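Local coordinates for protein lipase (Penicillium expansum, PDB 3G7N) that hydrolyses acylglycerol lipids such as triacylglycerols, releasing free fatty acid, as a secreted alkaline lipase of the alpha/beta hydrolase fold, at residues Ala6-Leu11 with Ala215-Cys220; Ile140-Leu145 with Lys152-Asn157. All coordinates share one frame; numbering follows the deposited sequence.

Contact 1: residues Ala6-Leu11 with Ala215-Cys220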
loop_
_atom_site.group_PDB
_atom_site.type_symbol
_atom_site.label_atom_id
_atom_site.label_comp_id
_atom_site.label_asym_id
_atom_site.label_seq_id
_atom_site.Cartn_x
_atom_site.Cartn_y
_atom_site.Cartn_z
ATOM N N ALA A 6 20.031 0.442 1.320
ATOM C CA ALA A 6 19.725 0.995 0.006
ATOM C C ALA A 6 18.223 1.094 -0.264
ATOM O O ALA A 6 17.802 1.875 -1.113
ATOM C CB ALA A 6 20.406 0.179 -1.087
ATOM N N ALA A 7 17.431 0.284 0.443
ATOM C CA ALA A 7 15.966 0.289 0.314
ATOM C C ALA A 7 15.323 1.502 0.971
ATOM O O ALA A 7 14.146 1.793 0.719
ATOM C CB ALA A 7 15.391 -0.989 0.899
ATOM N N PHE A 8 16.033 2.139 1.892
ATOM C CA PHE A 8 15.421 3.137 2.763
ATOM C C PHE A 8 14.920 4.373 2.000
ATOM O O PHE A 8 13.802 4.835 2.243
ATOM C CB PHE A 8 16.352 3.538 3.918
ATOM C CG PHE A 8 15.791 4.612 4.805
ATOM C CD1 PHE A 8 15.044 4.276 5.923
ATOM C CD2 PHE A 8 16.014 5.946 4.544
ATOM C CE1 PHE A 8 14.506 5.249 6.740
ATOM C CE2 PHE A 8 15.464 6.930 5.362
ATOM C CZ PHE A 8 14.747 6.567 6.488
ATOM N N PRO A 9 15.723 4.912 1.063
ATOM C CA PRO A 9 15.254 6.151 0.446
ATOM C C PRO A 9 13.896 6.024 -0.261
ATOM O O PRO A 9 13.057 6.910 -0.106
ATOM C CB PRO A 9 16.370 6.499 -0.546
ATOM C CG PRO A 9 17.603 5.923 0.109
ATOM C CD PRO A 9 17.137 4.632 0.743
ATOM N N ASP A 10 13.665 4.912 -0.945
ATOM C CA ASP A 10 12.382 4.781 -1.638
ATOM C C ASP A 10 11.238 4.579 -0.637
ATOM O O ASP A 10 10.120 5.024 -0.856
ATOM C CB ASP A 10 12.395 3.665 -2.688
ATOM C CG ASP A 10 13.191 4.032 -3.925
ATOM O OD1 ASP A 10 13.523 5.225 -4.078
ATOM O OD2 ASP A 10 13.390 3.141 -4.777
ATOM N N LEU A 11 11.503 3.886 0.459
ATOM C CA LEU A 11 10.454 3.624 1.439
ATOM C C LEU A 11 10.163 4.880 2.255
ATOM O O LEU A 11 9.009 5.140 2.626
ATOM C CB LEU A 11 10.840 2.446 2.328
ATOM C CG LEU A 11 10.815 1.098 1.610
ATOM C CD1 LEU A 11 11.616 0.058 2.388
ATOM C CD2 LEU A 11 9.386 0.635 1.347
ATOM N N ALA A 215 20.135 3.089 8.495
ATOM C CA ALA A 215 21.039 2.078 9.038
ATOM C C ALA A 215 20.278 0.870 9.591
ATOM O O ALA A 215 20.731 -0.277 9.463
ATOM C CB ALA A 215 21.931 2.690 10.123
ATOM N N SER A 216 19.074 1.118 10.099
ATOM C CA SER A 216 18.280 0.070 10.738
ATOM C C SER A 216 17.431 -0.716 9.750
ATOM O O SER A 216 16.693 -1.591 10.152
ATOM C CB SER A 216 17.376 0.657 11.823
ATOM O OG SER A 216 16.341 1.451 11.263
ATOM N N THR A 217 17.456 -0.325 8.478
ATOM C CA THR A 217 16.565 -0.909 7.476
ATOM C C THR A 217 17.014 -2.286 7.019
ATOM O O THR A 217 18.188 -2.478 6.659
ATOM C CB THR A 217 16.423 0.011 6.255
ATOM O OG1 THR A 217 15.819 1.236 6.670
ATOM C CG2 THR A 217 15.550 -0.647 5.186
ATOM N N VAL A 218 16.113 -3.257 7.086
ATOM C CA VAL A 218 16.404 -4.597 6.663
ATOM C C VAL A 218 15.424 -5.088 5.605
ATOM O O VAL A 218 14.272 -4.627 5.545
ATOM C CB VAL A 218 16.440 -5.588 7.853
ATOM C CG1 VAL A 218 17.529 -5.178 8.846
ATOM C CG2 VAL A 218 15.082 -5.646 8.561
ATOM N N LYS A 219 15.880 -6.028 4.784
ATOM C CA LYS A 219 15.021 -6.808 3.918
ATOM C C LYS A 219 14.739 -8.138 4.566
ATOM O O LYS A 219 15.652 -8.856 4.970
ATOM C CB LYS A 219 15.713 -7.034 2.573
ATOM C CG LYS A 219 14.901 -7.833 1.575
ATOM C CD LYS A 219 15.697 -8.063 0.283
ATOM C CE LYS A 219 14.794 -8.511 -0.854
ATOM N NZ LYS A 219 15.517 -8.543 -2.163
ATOM N N CYS A 220 13.462 -8.444 4.721
ATOM C CA CYS A 220 13.033 -9.598 5.494
ATOM C C CYS A 220 12.960 -10.837 4.620
ATOM O O CYS A 220 12.787 -10.745 3.409
ATOM C CB CYS A 220 11.661 -9.304 6.107
ATOM S SG CYS A 220 11.592 -7.745 7.017
#
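Phe-8, near the start of helix 8-23, turns the edge of its ring to the hydroxyl of Thr-217, and the two side chains cross at about a right angle. Followed outward, every near atom of the phenylalanine meets the same oxygen. Phe-8 CB stands 3.6 Å from Thr-217 OG1, and Phe-8 CG lies a little farther off. Phe-8 CD1 makes the closest touch, 3.2 Å from Thr-217 OG1, which sits near the ring plane. The pairing across the segments is thus a ring C-H edge against an oxygen; the hydroxyl's hydrogen bond goes to Thr-213 O. The Phe-8 side chain also touches Phe-245 and Glu-214, and its ring meets that of His-12 with planes about 20° apart. The threonine rotamer divides its two branches between two partners: with chi1 at -63°, OG1 lies beside the backbone N and faces Phe-8, while Thr-217 CG2, anti to that N, comes to 4.3 Å from Ala-7 CB. The result is a small contact, largely two side chains, between the first turn of helix 8-23 and the loop leading into strand 218-219, near the edge of the mixed sheet. That strand pairs antiparallel with strands 2-3 and 206-210, and the side chains of Ala-7 and Leu-11 touch Tyr-208 of strand 206-210.

Contact 2: residues Ile140-Leu145 with Lys152-Asn157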
loop_
_atom_site.group_PDB
_atom_site.type_symbol
_atom_site.label_atom_id
_atom_site.label_comp_id
_atom_site.label_asym_id
_atom_site.label_seq_id
_atom_site.Cartn_x
_atom_site.Cartn_y
_atom_site.Cartn_z
ATOM N N ILE A 140 -4.313 -4.443 -2.822
ATOM C CA ILE A 140 -5.227 -4.754 -3.910
ATOM C C ILE A 140 -4.971 -3.884 -5.128
ATOM O O ILE A 140 -5.023 -4.390 -6.262
ATOM C CB ILE A 140 -6.719 -4.750 -3.455
ATOM C CG1 ILE A 140 -7.636 -5.131 -4.629
ATOM C CG2 ILE A 140 -7.116 -3.458 -2.774
ATOM C CD1 ILE A 140 -7.407 -6.549 -5.161
ATOM N N ALA A 141 -4.635 -2.602 -4.931
ATOM C CA ALA A 141 -4.249 -1.746 -6.061
ATOM C C ALA A 141 -3.145 -2.345 -6.915
ATOM O O ALA A 141 -3.179 -2.251 -8.150
ATOM C CB ALA A 141 -3.826 -0.356 -5.573
ATOM N N HIS A 142 -2.181 -2.986 -6.282
ATOM C CA HIS A 142 -1.080 -3.616 -6.992
ATOM C C HIS A 142 -1.604 -4.618 -8.037
ATOM O O HIS A 142 -1.201 -4.603 -9.203
ATOM C CB HIS A 142 -0.158 -4.329 -5.997
ATOM C CG HIS A 142 1.015 -4.991 -6.641
ATOM N ND1 HIS A 142 2.091 -4.277 -7.113
ATOM C CD2 HIS A 142 1.256 -6.297 -6.927
ATOM C CE1 HIS A 142 2.951 -5.117 -7.668
ATOM N NE2 HIS A 142 2.489 -6.347 -7.533
ATOM N N VAL A 143 -2.525 -5.471 -7.613
ATOM C CA VAL A 143 -3.115 -6.471 -8.502
ATOM C C VAL A 143 -4.042 -5.829 -9.538
ATOM O O VAL A 143 -3.992 -6.171 -10.720
ATOM C CB VAL A 143 -3.881 -7.536 -7.675
ATOM C CG1 VAL A 143 -4.691 -8.458 -8.572
ATOM C CG2 VAL A 143 -2.912 -8.346 -6.833
ATOM N N ALA A 144 -4.804 -4.818 -9.151
ATOM C CA ALA A 144 -5.667 -4.101 -10.080
ATOM C C ALA A 144 -4.835 -3.487 -11.202
ATOM O O ALA A 144 -5.243 -3.505 -12.370
ATOM C CB ALA A 144 -6.447 -3.002 -9.348
ATOM N N LEU A 145 -3.749 -2.819 -10.849
ATOM C CA LEU A 145 -2.892 -2.181 -11.846
ATOM C C LEU A 145 -2.162 -3.205 -12.714
ATOM O O LEU A 145 -2.025 -3.013 -13.931
ATOM C CB LEU A 145 -1.907 -1.211 -11.166
ATOM C CG LEU A 145 -2.529 -0.011 -10.453
ATOM C CD1 LEU A 145 -1.452 0.687 -9.627
ATOM C CD2 LEU A 145 -3.174 0.966 -11.456
ATOM N N LYS A 152 3.143 -2.313 -18.306
ATOM C CA LYS A 152 3.818 -1.250 -17.550
ATOM C C LYS A 152 4.593 -1.842 -16.386
ATOM O O LYS A 152 4.056 -2.683 -15.646
ATOM C CB LYS A 152 2.795 -0.253 -17.008
ATOM C CG LYS A 152 2.016 0.480 -18.083
ATOM C CD LYS A 152 2.901 1.384 -18.941
ATOM C CE LYS A 152 2.131 1.856 -20.177
ATOM N NZ LYS A 152 2.909 2.879 -20.914
ATOM N N SER A 153 5.817 -1.386 -16.184
ATOM C CA SER A 153 6.522 -1.657 -14.944
ATOM C C SER A 153 5.731 -1.085 -13.772
ATOM O O SER A 153 4.928 -0.164 -13.952
ATOM C CB SER A 153 7.908 -1.026 -14.988
ATOM O OG SER A 153 8.737 -1.545 -13.967
ATOM N N LEU A 154 5.816 -1.759 -12.626
ATOM C CA LEU A 154 4.942 -1.432 -11.490
ATOM C C LEU A 154 5.701 -1.733 -10.204
ATOM O O LEU A 154 6.283 -2.823 -10.040
ATOM C CB LEU A 154 3.676 -2.282 -11.545
ATOM C CG LEU A 154 2.789 -2.299 -10.289
ATOM C CD1 LEU A 154 2.231 -0.917 -10.001
ATOM C CD2 LEU A 154 1.690 -3.301 -10.471
ATOM N N VAL A 155 5.691 -0.776 -9.283
ATOM C CA VAL A 155 6.158 -0.988 -7.908
ATOM C C VAL A 155 5.135 -0.422 -6.945
ATOM O O VAL A 155 4.646 0.709 -7.123
ATOM C CB VAL A 155 7.501 -0.295 -7.669
ATOM C CG1 VAL A 155 7.985 -0.556 -6.224
ATOM C CG2 VAL A 155 8.550 -0.777 -8.685
ATOM N N SER A 156 4.756 -1.237 -5.975
ATOM C CA SER A 156 3.770 -0.818 -4.990
ATOM C C SER A 156 4.387 -0.924 -3.600
ATOM O O SER A 156 5.055 -1.933 -3.283
ATOM C CB SER A 156 2.527 -1.707 -5.075
ATOM O OG SER A 156 1.925 -1.620 -6.379
ATOM N N ASN A 157 4.127 0.075 -2.757
ATOM C CA ASN A 157 4.664 0.116 -1.388
ATOM C C ASN A 157 3.536 0.256 -0.385
ATOM O O ASN A 157 2.953 1.337 -0.260
ATOM C CB ASN A 157 5.631 1.291 -1.242
ATOM C CG ASN A 157 6.871 1.133 -2.102
ATOM O OD1 ASN A 157 7.614 0.168 -1.956
ATOM N ND2 ASN A 157 7.093 2.085 -3.009
#
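Helix-on-sheet packing within a beta-alpha-beta unit brings His-142 and Leu-145 of helix 133-148 down onto Leu-154 and Ser-156 of strand 154-159, all four buried. The segments run nearly antiparallel, at 167°, with their axes 8.7 Å apart, as expected where a chain descends a helix and returns in the next parallel strand. The polar element is a hydrogen bond of 2.8 Å between His-142 ND1 and Ser-156 OG, in which the hydroxyl lies in the ring plane at its edge and the bond is fairly straight at 156°. With CG anti to the backbone N (chi1 -179°), the imidazole swings off the helix to reach the serine. Leu-154 lies alongside, oblique to the imidazole. Leu-154 CD2 rests 3.4 Å from His-142 O, and the same methyl is 3.6 Å from His-142 CE1. The other methyl, Leu-154 CD1, meets Leu-145 CD1 at 4.0 Å. A phenylalanine in place of His-142 would probably leave the buried Ser-156 hydroxyl without its mate on the helix. The ring of Phe-180 meets that of His-142, and Tyr-204 touches its side chain as well. Trp-103 and His-107 of helix 97-120 and Trp-169 of helix 167-175 flank helix 133-148, while strand 154-159 runs in the sheet between strands 125-131 and 179-185.

Overall arrangement
Long and short closures coexist in one sheet. From the N terminus the chain forms edge strand 2-3 and enters helix 8-23, whose start waits some two hundred residues for its partner in contact 1. Well within that span, strand 125-131 leads through the nucleophile Ser-132 into helix 133-148, and contact 2 closes the short return to strand 154-159. The chain then adds strands 179-185 and 206-210 before Thr-217, at the entry to strand 218-219, completes contact 1, so the two closures nest without crossing. Their centres lie about 20 Å apart, yet Leu-11 CD2 packs 3.8 Å from Asn-157 OD1, linking helix 8-23 to the strand that contact 2 joins to helix 133-148.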